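Local coordinates for BtGH115A (Bacteroides thetaiotaomicron, PDB 5BY3), which acts as a family GH115 4-O-methyl-alpha-glucuronidase, a glycoside hydrolase with specificity for decorated arabinogalactans, at residues N527-A532 and Q568-L573; M486-R491 and S534-T539; L574-A579 and E584-S589; D594-L599 and M615-R620. All blocks are in the same frame, centred on the assembly; numbering follows the deposited sequence.

Contact 1: N527-A532 and Q568-L573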
# COMPACT_ATOMS: atom_id res chain seq x y z
N ASN A 527 13.08 -18.50 21.22
CA ASN A 527 12.01 -19.22 21.93
C ASN A 527 10.80 -18.35 22.22
O ASN A 527 9.67 -18.77 21.95
CB ASN A 527 12.53 -19.83 23.23
CG ASN A 527 13.45 -21.00 22.97
OD1 ASN A 527 13.35 -21.63 21.94
ND2 ASN A 527 14.35 -21.27 23.90
N GLU A 528 11.07 -17.15 22.73
CA GLU A 528 10.04 -16.16 23.00
C GLU A 528 9.23 -15.87 21.71
O GLU A 528 8.00 -15.93 21.72
CB GLU A 528 10.68 -14.92 23.64
CG GLU A 528 9.73 -13.84 24.14
CD GLU A 528 10.41 -12.81 25.03
OE1 GLU A 528 11.60 -12.98 25.36
OE2 GLU A 528 9.74 -11.81 25.40
N ARG A 529 9.92 -15.67 20.58
CA ARG A 529 9.28 -15.39 19.29
C ARG A 529 8.53 -16.65 18.81
O ARG A 529 7.36 -16.57 18.40
CB ARG A 529 10.31 -14.88 18.24
CG ARG A 529 9.74 -14.40 16.89
CD ARG A 529 10.80 -13.93 15.87
NE ARG A 529 10.27 -13.70 14.51
CZ ARG A 529 9.71 -12.55 14.08
NH1 ARG A 529 9.61 -11.47 14.87
NH2 ARG A 529 9.25 -12.48 12.82
N LEU A 530 9.19 -17.81 18.85
CA LEU A 530 8.53 -19.09 18.49
C LEU A 530 7.20 -19.36 19.17
O LEU A 530 6.28 -19.86 18.52
CB LEU A 530 9.47 -20.30 18.69
CG LEU A 530 10.40 -20.45 17.49
CD1 LEU A 530 11.43 -21.55 17.67
CD2 LEU A 530 9.55 -20.63 16.24
N ASN A 531 7.11 -18.97 20.46
CA ASN A 531 5.91 -19.14 21.28
C ASN A 531 4.81 -18.15 21.04
O ASN A 531 3.63 -18.56 21.05
CB ASN A 531 6.24 -19.18 22.77
CG ASN A 531 6.53 -20.60 23.24
OD1 ASN A 531 5.63 -21.34 23.64
ND2 ASN A 531 7.79 -21.00 23.13
N ALA A 532 5.19 -16.88 20.85
CA ALA A 532 4.23 -15.84 20.49
C ALA A 532 3.52 -16.28 19.21
O ALA A 532 2.30 -16.23 19.14
CB ALA A 532 4.90 -14.46 20.33
N GLN A 568 4.72 -20.62 10.30
CA GLN A 568 5.42 -21.77 9.77
C GLN A 568 6.74 -21.39 9.10
O GLN A 568 7.68 -22.22 9.05
CB GLN A 568 4.50 -22.57 8.82
CG GLN A 568 3.35 -23.31 9.51
CD GLN A 568 3.82 -24.21 10.65
OE1 GLN A 568 4.71 -25.04 10.47
NE2 GLN A 568 3.25 -24.02 11.82
N MSE A 569 6.80 -20.14 8.60
CA MSE A 569 8.05 -19.56 8.09
C MSE A 569 8.98 -19.31 9.23
O MSE A 569 10.17 -19.64 9.15
CB MSE A 569 7.79 -18.25 7.32
CG MSE A 569 8.94 -17.73 6.44
SE MSE A 569 9.52 -18.94 4.97
CE MSE A 569 8.10 -19.37 3.68
N ASN A 570 8.48 -18.73 10.32
CA ASN A 570 9.34 -18.51 11.48
C ASN A 570 9.83 -19.83 12.06
O ASN A 570 11.01 -20.00 12.31
CB ASN A 570 8.69 -17.56 12.48
CG ASN A 570 8.84 -16.11 12.06
OD1 ASN A 570 9.60 -15.36 12.68
ND2 ASN A 570 8.13 -15.70 10.98
N ARG A 571 8.92 -20.79 12.17
CA ARG A 571 9.29 -22.16 12.56
C ARG A 571 10.38 -22.76 11.69
O ARG A 571 11.35 -23.28 12.21
CB ARG A 571 8.05 -23.07 12.56
CG ARG A 571 7.08 -22.73 13.68
CD ARG A 571 6.27 -23.94 14.09
NE ARG A 571 5.44 -23.63 15.25
CZ ARG A 571 4.30 -24.24 15.57
NH1 ARG A 571 3.80 -25.20 14.81
NH2 ARG A 571 3.65 -23.84 16.64
N LYS A 572 10.21 -22.68 10.36
CA LYS A 572 11.13 -23.31 9.43
C LYS A 572 12.54 -22.77 9.61
O LYS A 572 13.53 -23.54 9.68
CB LYS A 572 10.69 -23.11 7.97
CG LYS A 572 11.56 -23.84 6.91
CD LYS A 572 11.23 -23.39 5.49
CE LYS A 572 11.92 -22.07 5.10
NZ LYS A 572 11.61 -21.70 3.70
N LEU A 573 12.61 -21.45 9.69
CA LEU A 573 13.89 -20.76 9.74
C LEU A 573 14.43 -20.70 11.17
O LEU A 573 15.64 -20.81 11.36
CB LEU A 573 13.81 -19.37 9.02
CG LEU A 573 13.71 -19.62 7.50
CD1 LEU A 573 12.71 -18.75 6.76
CD2 LEU A 573 15.07 -19.59 6.82
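Asn570 meets Arg529 first along the helical segment 568-573, and its OD1 takes two N-H groups of the guanidinium. The stronger bond is Arg529 NE to Asn570 OD1 at 2.6 Å, moderately bent at the hydrogen; the second, Arg529 NH2 to Asn570 OD1 at 2.9 Å, is weak. The oxygen sits at the guanidinium edge, close to its plane, but the amide is turned 38° against that plane, and NE arrives tilted from the carbonyl plane. Arg529 gets there with CG anti to the backbone N (chi1 -173°) and an extended chain, meeting the asparagine side chain nearly crosswise. The contact is buried, and further oxygens serve the same guanidinium: NH1 bonds Leu492 O and NH2 makes a weak bond to Arg496 O, so neutral oxygens probably help to stabilise the buried positive charge. Asn570 ND2 is turned back to Ala566 O one helical turn earlier, which fixes which end of the amide faces Arg529.

The two segments belong to helices 523-543 and 552-580, consecutive in the chain and packed antiparallel, with axes 9.9 Å apart at closest approach and directions 149° apart. Their closest backbone pair is Leu530 and Arg571, whose CA atoms are 6.7 Å apart.

At Arg571 the contact becomes apolar. Leu530 CD2 lies 4.0 Å from Arg571 CA and 4.1 Å from Arg571 CG, meeting the root of the arginine side chain. The charged end of Arg571 continues past this leucine, where NH2 bonds Ser534 OG, one turn farther along the opposing helix.

Contact 2: M486-R491 and S534-T539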
# COMPACT_ATOMS: atom_id res chain seq x y z
N MSE A 486 -4.22 -10.19 14.77
CA MSE A 486 -3.78 -9.38 13.62
C MSE A 486 -2.78 -8.35 14.09
O MSE A 486 -1.72 -8.17 13.47
CB MSE A 486 -4.99 -8.76 12.91
CG MSE A 486 -5.87 -9.77 12.14
SE MSE A 486 -4.94 -11.32 11.32
CE MSE A 486 -4.39 -10.55 9.61
N GLN A 487 -3.07 -7.70 15.20
CA GLN A 487 -2.15 -6.75 15.78
C GLN A 487 -0.78 -7.39 16.03
O GLN A 487 0.26 -6.80 15.72
CB GLN A 487 -2.71 -6.18 17.06
CG GLN A 487 -3.86 -5.20 16.85
CD GLN A 487 -4.51 -4.79 18.16
OE1 GLN A 487 -4.63 -5.59 19.10
NE2 GLN A 487 -4.94 -3.53 18.24
N GLU A 488 -0.78 -8.60 16.57
CA GLU A 488 0.47 -9.22 16.93
C GLU A 488 1.21 -9.69 15.71
O GLU A 488 2.43 -9.63 15.72
CB GLU A 488 0.28 -10.37 17.92
CG GLU A 488 0.14 -9.87 19.35
CD GLU A 488 1.41 -9.21 19.85
OE1 GLU A 488 2.41 -9.99 19.95
OE2 GLU A 488 1.37 -7.95 20.13
N HIS A 489 0.45 -10.10 14.69
CA HIS A 489 0.91 -10.47 13.33
C HIS A 489 1.71 -9.33 12.72
O HIS A 489 2.88 -9.52 12.33
CB HIS A 489 -0.30 -10.76 12.48
CG HIS A 489 0.00 -11.28 11.11
ND1 HIS A 489 0.68 -12.46 10.88
CD2 HIS A 489 -0.37 -10.81 9.88
CE1 HIS A 489 0.77 -12.66 9.57
NE2 HIS A 489 0.13 -11.69 8.94
N TYR A 490 1.11 -8.14 12.69
CA TYR A 490 1.78 -7.00 12.07
C TYR A 490 3.02 -6.51 12.84
O TYR A 490 3.98 -6.00 12.26
CB TYR A 490 0.80 -5.87 11.82
CG TYR A 490 -0.31 -6.25 10.87
CD1 TYR A 490 -0.03 -6.87 9.64
CD2 TYR A 490 -1.64 -5.98 11.17
CE1 TYR A 490 -1.04 -7.19 8.74
CE2 TYR A 490 -2.67 -6.31 10.27
CZ TYR A 490 -2.35 -6.91 9.05
OH TYR A 490 -3.35 -7.28 8.15
N ARG A 491 3.01 -6.72 14.14
CA ARG A 491 4.06 -6.24 15.01
C ARG A 491 5.30 -7.14 14.90
O ARG A 491 6.44 -6.64 14.81
CB ARG A 491 3.52 -6.13 16.44
CG ARG A 491 4.58 -5.92 17.49
CD ARG A 491 4.14 -6.55 18.81
NE ARG A 491 5.38 -6.81 19.48
CZ ARG A 491 5.74 -7.95 20.03
NH1 ARG A 491 4.93 -8.97 20.07
NH2 ARG A 491 6.95 -8.03 20.56
N SER A 534 3.29 -19.52 18.02
CA SER A 534 2.46 -20.64 18.48
C SER A 534 1.06 -20.22 18.98
O SER A 534 0.05 -20.78 18.53
CB SER A 534 3.19 -21.50 19.52
OG SER A 534 4.07 -22.41 18.86
N GLU A 535 1.01 -19.25 19.90
CA GLU A 535 -0.27 -18.78 20.46
C GLU A 535 -1.17 -18.21 19.37
O GLU A 535 -2.37 -18.51 19.33
CB GLU A 535 -0.07 -17.77 21.61
CG GLU A 535 0.63 -18.32 22.86
CD GLU A 535 -0.18 -19.36 23.64
OE1 GLU A 535 -1.27 -19.04 24.17
OE2 GLU A 535 0.27 -20.53 23.73
N LEU A 536 -0.57 -17.45 18.44
CA LEU A 536 -1.28 -16.94 17.27
C LEU A 536 -1.92 -18.02 16.40
O LEU A 536 -3.12 -17.97 16.07
CB LEU A 536 -0.36 -16.01 16.46
CG LEU A 536 0.16 -14.71 17.11
CD1 LEU A 536 0.59 -13.76 16.03
CD2 LEU A 536 -0.87 -14.03 18.02
N SER A 537 -1.13 -19.02 16.04
CA SER A 537 -1.66 -20.15 15.30
C SER A 537 -2.80 -20.87 16.04
O SER A 537 -3.79 -21.25 15.41
CB SER A 537 -0.55 -21.13 14.97
OG SER A 537 -0.95 -21.94 13.88
N GLU A 538 -2.64 -21.05 17.35
CA GLU A 538 -3.62 -21.72 18.20
C GLU A 538 -4.93 -20.93 18.27
O GLU A 538 -5.99 -21.53 18.10
CB GLU A 538 -3.09 -21.97 19.62
CG GLU A 538 -2.16 -23.17 19.83
CD GLU A 538 -1.76 -23.36 21.31
OE1 GLU A 538 -1.24 -22.40 21.93
OE2 GLU A 538 -1.97 -24.48 21.85
N THR A 539 -4.87 -19.62 18.54
CA THR A 539 -6.04 -18.74 18.49
C THR A 539 -6.81 -18.82 17.17
O THR A 539 -8.02 -18.94 17.15
CB THR A 539 -5.64 -17.31 18.78
OG1 THR A 539 -4.96 -17.31 20.02
CG2 THR A 539 -6.86 -16.35 18.95
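Leu536 carries the packing against Glu488 and His489, using both of its methyl groups. Its CD2 lies 3.8 Å from Glu488 CB and its CD1 3.9 Å from the same carbon, so the glutamate root faces the fork of the leucine. CD1 also approaches the backbone of the next residue, at 3.9 Å from His489 N. With CG anti to the carbonyl carbon (chi1 -63°), the leucine branch projects from helix 523-543 onto the surface of helix 476-495.

The contact as a whole is small, burying 107 Å² between the two segments, and the nearest CA atoms, those of His489 and Leu536, are 7.9 Å apart. The pair belongs to a wider helical bundle, since helix 552-580 joins the same core. Its Val563 touches both Leu536 and His489, while Val485 and Leu492 enclose the leucine from helix 476-495. The His489 ring heads for helix 552-580 and meets Pro562 and Ala566 there.

On the more exposed side, Glu488 bends at chi2 (-65°) and carries its carboxylate away from Leu536. Arg491 NH1, one turn on, donates to Glu488 OE1 at 2.7 Å in a salt bridge; NH1 meets OE1 on its syn side, and OE1 lies near the guanidinium plane. Arg491 NE is held by Tyr665 O, which tethers this outer pair to a later part of the chain.

Contact 3: L574-A579 and E584-S589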
# COMPACT_ATOMS: atom_id res chain seq x y z
N LEU A 574 13.57 -20.54 12.18
CA LEU A 574 14.11 -20.52 13.54
C LEU A 574 14.53 -21.89 14.09
O LEU A 574 15.58 -21.97 14.74
CB LEU A 574 13.21 -19.76 14.50
CG LEU A 574 13.23 -18.27 14.18
CD1 LEU A 574 12.28 -17.56 15.13
CD2 LEU A 574 14.63 -17.71 14.30
N TYR A 575 13.75 -22.96 13.82
CA TYR A 575 14.18 -24.32 14.19
C TYR A 575 15.47 -24.67 13.46
O TYR A 575 16.35 -25.27 14.04
CB TYR A 575 13.14 -25.39 13.83
CG TYR A 575 11.81 -25.38 14.58
CD1 TYR A 575 11.73 -25.01 15.93
CD2 TYR A 575 10.63 -25.82 13.93
CE1 TYR A 575 10.51 -25.00 16.60
CE2 TYR A 575 9.41 -25.85 14.59
CZ TYR A 575 9.35 -25.44 15.93
OH TYR A 575 8.12 -25.46 16.57
N ALA A 576 15.56 -24.27 12.19
CA ALA A 576 16.78 -24.42 11.41
C ALA A 576 17.99 -23.78 12.09
O ALA A 576 19.10 -24.37 12.09
CB ALA A 576 16.57 -23.84 10.02
N GLN A 577 17.78 -22.59 12.68
CA GLN A 577 18.87 -21.89 13.37
C GLN A 577 19.27 -22.63 14.65
O GLN A 577 20.46 -22.78 14.94
CB GLN A 577 18.52 -20.42 13.64
CG GLN A 577 19.51 -19.72 14.57
CD GLN A 577 19.47 -18.22 14.47
OE1 GLN A 577 18.89 -17.65 13.54
NE2 GLN A 577 20.09 -17.55 15.42
N LEU A 578 18.26 -23.07 15.42
CA LEU A 578 18.49 -23.89 16.61
C LEU A 578 19.15 -25.22 16.25
O LEU A 578 20.05 -25.65 16.97
CB LEU A 578 17.22 -24.13 17.40
CG LEU A 578 16.50 -22.92 17.99
CD1 LEU A 578 15.13 -23.37 18.44
CD2 LEU A 578 17.28 -22.25 19.11
N ALA A 579 18.77 -25.81 15.11
CA ALA A 579 19.33 -27.06 14.61
C ALA A 579 20.81 -27.01 14.20
O ALA A 579 21.56 -27.92 14.54
CB ALA A 579 18.49 -27.60 13.45
N GLU A 584 18.19 -28.47 18.45
CA GLU A 584 16.93 -28.86 17.85
C GLU A 584 17.12 -29.82 16.72
O GLU A 584 18.18 -29.85 16.10
CB GLU A 584 16.22 -27.66 17.23
CG GLU A 584 15.11 -27.10 18.11
CD GLU A 584 13.91 -28.03 18.24
OE1 GLU A 584 13.88 -29.08 17.54
OE2 GLU A 584 13.02 -27.70 19.06
N ASP A 585 16.05 -30.56 16.41
CA ASP A 585 16.07 -31.50 15.31
C ASP A 585 15.63 -30.87 14.01
O ASP A 585 14.59 -30.23 13.92
CB ASP A 585 15.22 -32.74 15.61
CG ASP A 585 15.81 -34.00 15.00
OD1 ASP A 585 15.65 -34.23 13.77
OD2 ASP A 585 16.46 -34.75 15.77
N TRP A 586 16.44 -31.10 12.99
CA TRP A 586 16.23 -30.60 11.64
C TRP A 586 14.90 -30.95 10.99
O TRP A 586 14.43 -30.24 10.09
CB TRP A 586 17.35 -31.11 10.75
CG TRP A 586 18.62 -30.35 10.89
CD1 TRP A 586 19.75 -30.74 11.55
CD2 TRP A 586 18.89 -29.04 10.34
NE1 TRP A 586 20.71 -29.76 11.45
CE2 TRP A 586 20.22 -28.71 10.70
CE3 TRP A 586 18.13 -28.12 9.58
CZ2 TRP A 586 20.82 -27.49 10.33
CZ3 TRP A 586 18.75 -26.91 9.18
CH2 TRP A 586 20.07 -26.60 9.57
N GLU A 587 14.31 -32.06 11.45
CA GLU A 587 13.04 -32.53 10.95
C GLU A 587 11.90 -31.56 11.23
O GLU A 587 10.95 -31.47 10.46
CB GLU A 587 12.74 -33.94 11.46
CG GLU A 587 13.27 -35.05 10.55
CD GLU A 587 12.41 -35.31 9.29
OE1 GLU A 587 12.92 -35.95 8.34
OE2 GLU A 587 11.23 -34.89 9.23
N LYS A 588 12.01 -30.80 12.32
CA LYS A 588 11.01 -29.79 12.65
C LYS A 588 10.98 -28.67 11.59
O LYS A 588 9.90 -28.13 11.27
CB LYS A 588 11.26 -29.21 14.03
CG LYS A 588 11.01 -30.17 15.17
CD LYS A 588 10.64 -29.39 16.41
CE LYS A 588 9.56 -30.12 17.21
NZ LYS A 588 9.40 -29.54 18.57
N SER A 589 12.16 -28.37 11.03
CA SER A 589 12.29 -27.34 9.99
C SER A 589 11.61 -27.78 8.71
O SER A 589 10.86 -27.00 8.10
CB SER A 589 13.75 -27.01 9.72
OG SER A 589 13.84 -26.08 8.67
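The carbonyl oxygen of Tyr575 receives Ala579 N at 2.7 Å, the shortest polar bond within the two segments, and Glu584 CB lies against the same oxygen. Across the turn, Ala579 CA sends its hydrogen toward Glu584 O, with a carbon-oxygen distance of 3.4 Å. Glu584 OE1 is occupied locally by Asp585 N at 2.9 Å, while the CB and CG of Glu584 pack on Leu578 CB.

Two CH-pi contacts flank this pairing. The methyl of Ala579 stands over the Trp586 indole face, CB being 3.5 Å from the centroid of the five-membered ring and 13° off its normal. The far rim of the indole continues to Ala576, where CZ3 meets Ala576 CB at 3.9 Å. With Trp586 exchanged for an alanine, both methyls would probably lose this aromatic cover and a gap would open between the segments. At the other flank, Lys588 lays CD over the centre of the Tyr575 ring, 4.1 Å from its centroid, with CB lower down against ring atom CD2. The chi1 of Ser589, 177°, sends OG to the facing helix, where it touches Ala576 CB and bonds Lys572 O, one turn before Ala576.

Asp585 adds a weak capping bond from Glu587 N to its OD1. Two consecutive helices, 552-580 and 587-603, folding back on each other through a short connection, with Ala576, Ala579 and Ser589 on the facing surfaces, make an alpha-alpha hairpin.

Contact 4: D594-L599 and M615-R620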
# COMPACT_ATOMS: atom_id res chain seq x y z
N ASP A 594 6.80 -28.21 5.17
CA ASP A 594 5.71 -29.01 4.58
C ASP A 594 4.38 -28.36 4.88
O ASP A 594 3.47 -28.33 4.04
CB ASP A 594 5.74 -30.49 5.03
CG ASP A 594 6.91 -31.28 4.41
OD1 ASP A 594 7.34 -30.91 3.28
OD2 ASP A 594 7.40 -32.25 5.07
N SER A 595 4.30 -27.77 6.06
CA SER A 595 3.05 -27.14 6.47
C SER A 595 2.65 -25.90 5.61
O SER A 595 1.48 -25.76 5.22
CB SER A 595 3.09 -26.86 7.97
OG SER A 595 1.92 -26.17 8.35
N ILE A 596 3.63 -25.05 5.26
CA ILE A 596 3.48 -23.91 4.33
C ILE A 596 2.92 -24.42 2.99
O ILE A 596 1.99 -23.84 2.46
CB ILE A 596 4.84 -23.18 4.10
CG1 ILE A 596 5.41 -22.63 5.39
CG2 ILE A 596 4.69 -22.04 3.12
CD1 ILE A 596 6.93 -22.48 5.39
N ALA A 597 3.50 -25.51 2.48
CA ALA A 597 3.05 -26.20 1.28
C ALA A 597 1.57 -26.53 1.34
O ALA A 597 0.81 -26.14 0.46
CB ALA A 597 3.84 -27.49 1.11
N ALA A 598 1.19 -27.23 2.42
CA ALA A 598 -0.18 -27.65 2.69
C ALA A 598 -1.13 -26.45 2.75
O ALA A 598 -2.16 -26.45 2.07
CB ALA A 598 -0.27 -28.48 3.98
N LEU A 599 -0.76 -25.42 3.53
CA LEU A 599 -1.52 -24.17 3.58
C LEU A 599 -1.69 -23.55 2.16
O LEU A 599 -2.76 -23.07 1.84
CB LEU A 599 -0.87 -23.18 4.56
CG LEU A 599 -0.96 -23.60 6.04
CD1 LEU A 599 -0.02 -22.82 6.95
CD2 LEU A 599 -2.36 -23.42 6.56
N MSE A 615 -1.48 -18.03 -5.46
CA MSE A 615 -0.56 -18.11 -4.31
C MSE A 615 0.59 -19.02 -4.56
O MSE A 615 0.42 -20.22 -4.82
CB MSE A 615 -1.22 -18.53 -3.02
CG MSE A 615 -0.27 -18.44 -1.82
SE MSE A 615 0.40 -16.61 -1.51
CE MSE A 615 -1.34 -15.83 -0.99
N ASP A 616 1.79 -18.44 -4.45
CA ASP A 616 3.02 -19.17 -4.70
C ASP A 616 3.91 -18.90 -3.51
O ASP A 616 4.29 -17.76 -3.27
CB ASP A 616 3.66 -18.67 -6.01
CG ASP A 616 4.92 -19.41 -6.37
OD1 ASP A 616 5.55 -20.00 -5.48
OD2 ASP A 616 5.30 -19.39 -7.58
N PHE A 617 4.22 -19.94 -2.75
CA PHE A 617 5.00 -19.74 -1.55
C PHE A 617 6.52 -19.61 -1.80
O PHE A 617 7.30 -19.41 -0.85
CB PHE A 617 4.61 -20.74 -0.44
CG PHE A 617 5.13 -22.17 -0.61
CD1 PHE A 617 4.37 -23.14 -1.29
CD2 PHE A 617 6.33 -22.58 -0.00
CE1 PHE A 617 4.83 -24.46 -1.41
CE2 PHE A 617 6.77 -23.91 -0.11
CZ PHE A 617 6.03 -24.85 -0.82
N LYS A 618 6.93 -19.72 -3.08
CA LYS A 618 8.33 -19.55 -3.54
C LYS A 618 8.48 -18.47 -4.62
O LYS A 618 9.21 -18.69 -5.59
CB LYS A 618 8.95 -20.87 -4.04
CG LYS A 618 8.47 -22.12 -3.30
CD LYS A 618 9.24 -23.39 -3.69
CE LYS A 618 10.42 -23.61 -2.76
NZ LYS A 618 11.10 -24.87 -3.11
N PRO A 619 7.84 -17.27 -4.43
CA PRO A 619 7.91 -16.24 -5.49
C PRO A 619 9.35 -15.89 -5.83
O PRO A 619 10.18 -15.72 -4.94
CB PRO A 619 7.21 -15.03 -4.85
CG PRO A 619 7.34 -15.24 -3.37
CD PRO A 619 7.25 -16.72 -3.19
N ARG A 620 9.63 -15.85 -7.13
CA ARG A 620 10.96 -15.63 -7.68
C ARG A 620 12.02 -16.68 -7.25
O ARG A 620 13.20 -16.48 -7.47
CB ARG A 620 11.38 -14.17 -7.39
CG ARG A 620 12.24 -13.51 -8.45
CD ARG A 620 12.64 -12.11 -8.03
NE ARG A 620 14.06 -11.91 -8.26
CZ ARG A 620 14.89 -11.28 -7.45
NH1 ARG A 620 14.48 -10.73 -6.33
NH2 ARG A 620 16.16 -11.17 -7.79
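Phe617 lies against helix 587-603 and touches Ile596 and Ala597 with different parts of its ring. Ile596 CG2 comes obliquely to one side, 3.6 Å from Phe617 CD2. Ala597 meets the far part: its CA is 3.7 Å from Phe617 CE1 and its CB 3.9 Å from Phe617 CZ. Ala597 N stands over one ring face, offset toward the rim. On the opposite face lies Lys618 CG, 3.9 Å above the plane, so the ring is layered between the helix backbone and its own neighbour.

The ring takes the less roomy rotamer, CG set between the backbone N and the carbonyl carbon (chi1 76°), which turns it from the loop onto the helix. Replacing Phe617 with an alanine would probably open a gap beside Ile596 and Ala597 and deprive Lys618 CG of the surface it rests on.

Farther out, Asp616 shapes the loop: Lys618 N donates to Asp616 OD1 at 2.8 Å and 155°, closing an Asx turn around Phe617. Lys618 NZ bonds Tyr593 OH, a second tie to helix 587-603, and Thr600 of that helix also touches the phenylalanine. Arg620 leads away from the helix to salt bridges with Asp402 and Glu506. The Phe617 side chain is about 10 Å from the bound nickel ion, at the site of Leu404 and Asp436. The whole is an Asx turn in the loop after helix 587-603, packed through Phe617 on that helix and tied through Arg620 to Asp402, in the segment after barrel strand 388-393.

Overall arrangement
All four contacts lie in or beside one bundle of helices that follows the eight-stranded parallel barrel in the chain. Contacts 1 and 2 have centres about 11 Å apart, and their segments alternate along the chain; helix 523-543 packs on 552-580 in contact 1 and on 476-495 in contact 2, so the three form one packed group. Contact 3 comes next, about 10 Å between centres from contact 1 on the same helix 552-580, and turns the chain into helix 587-603. Contact 4 uses that last helix, about 19 Å between centres from contact 3, with Gln568 and Met569 of contact 1 packing on Ile596. The series thus links successive helices and ends in a loop returning toward the barrel and nickel site.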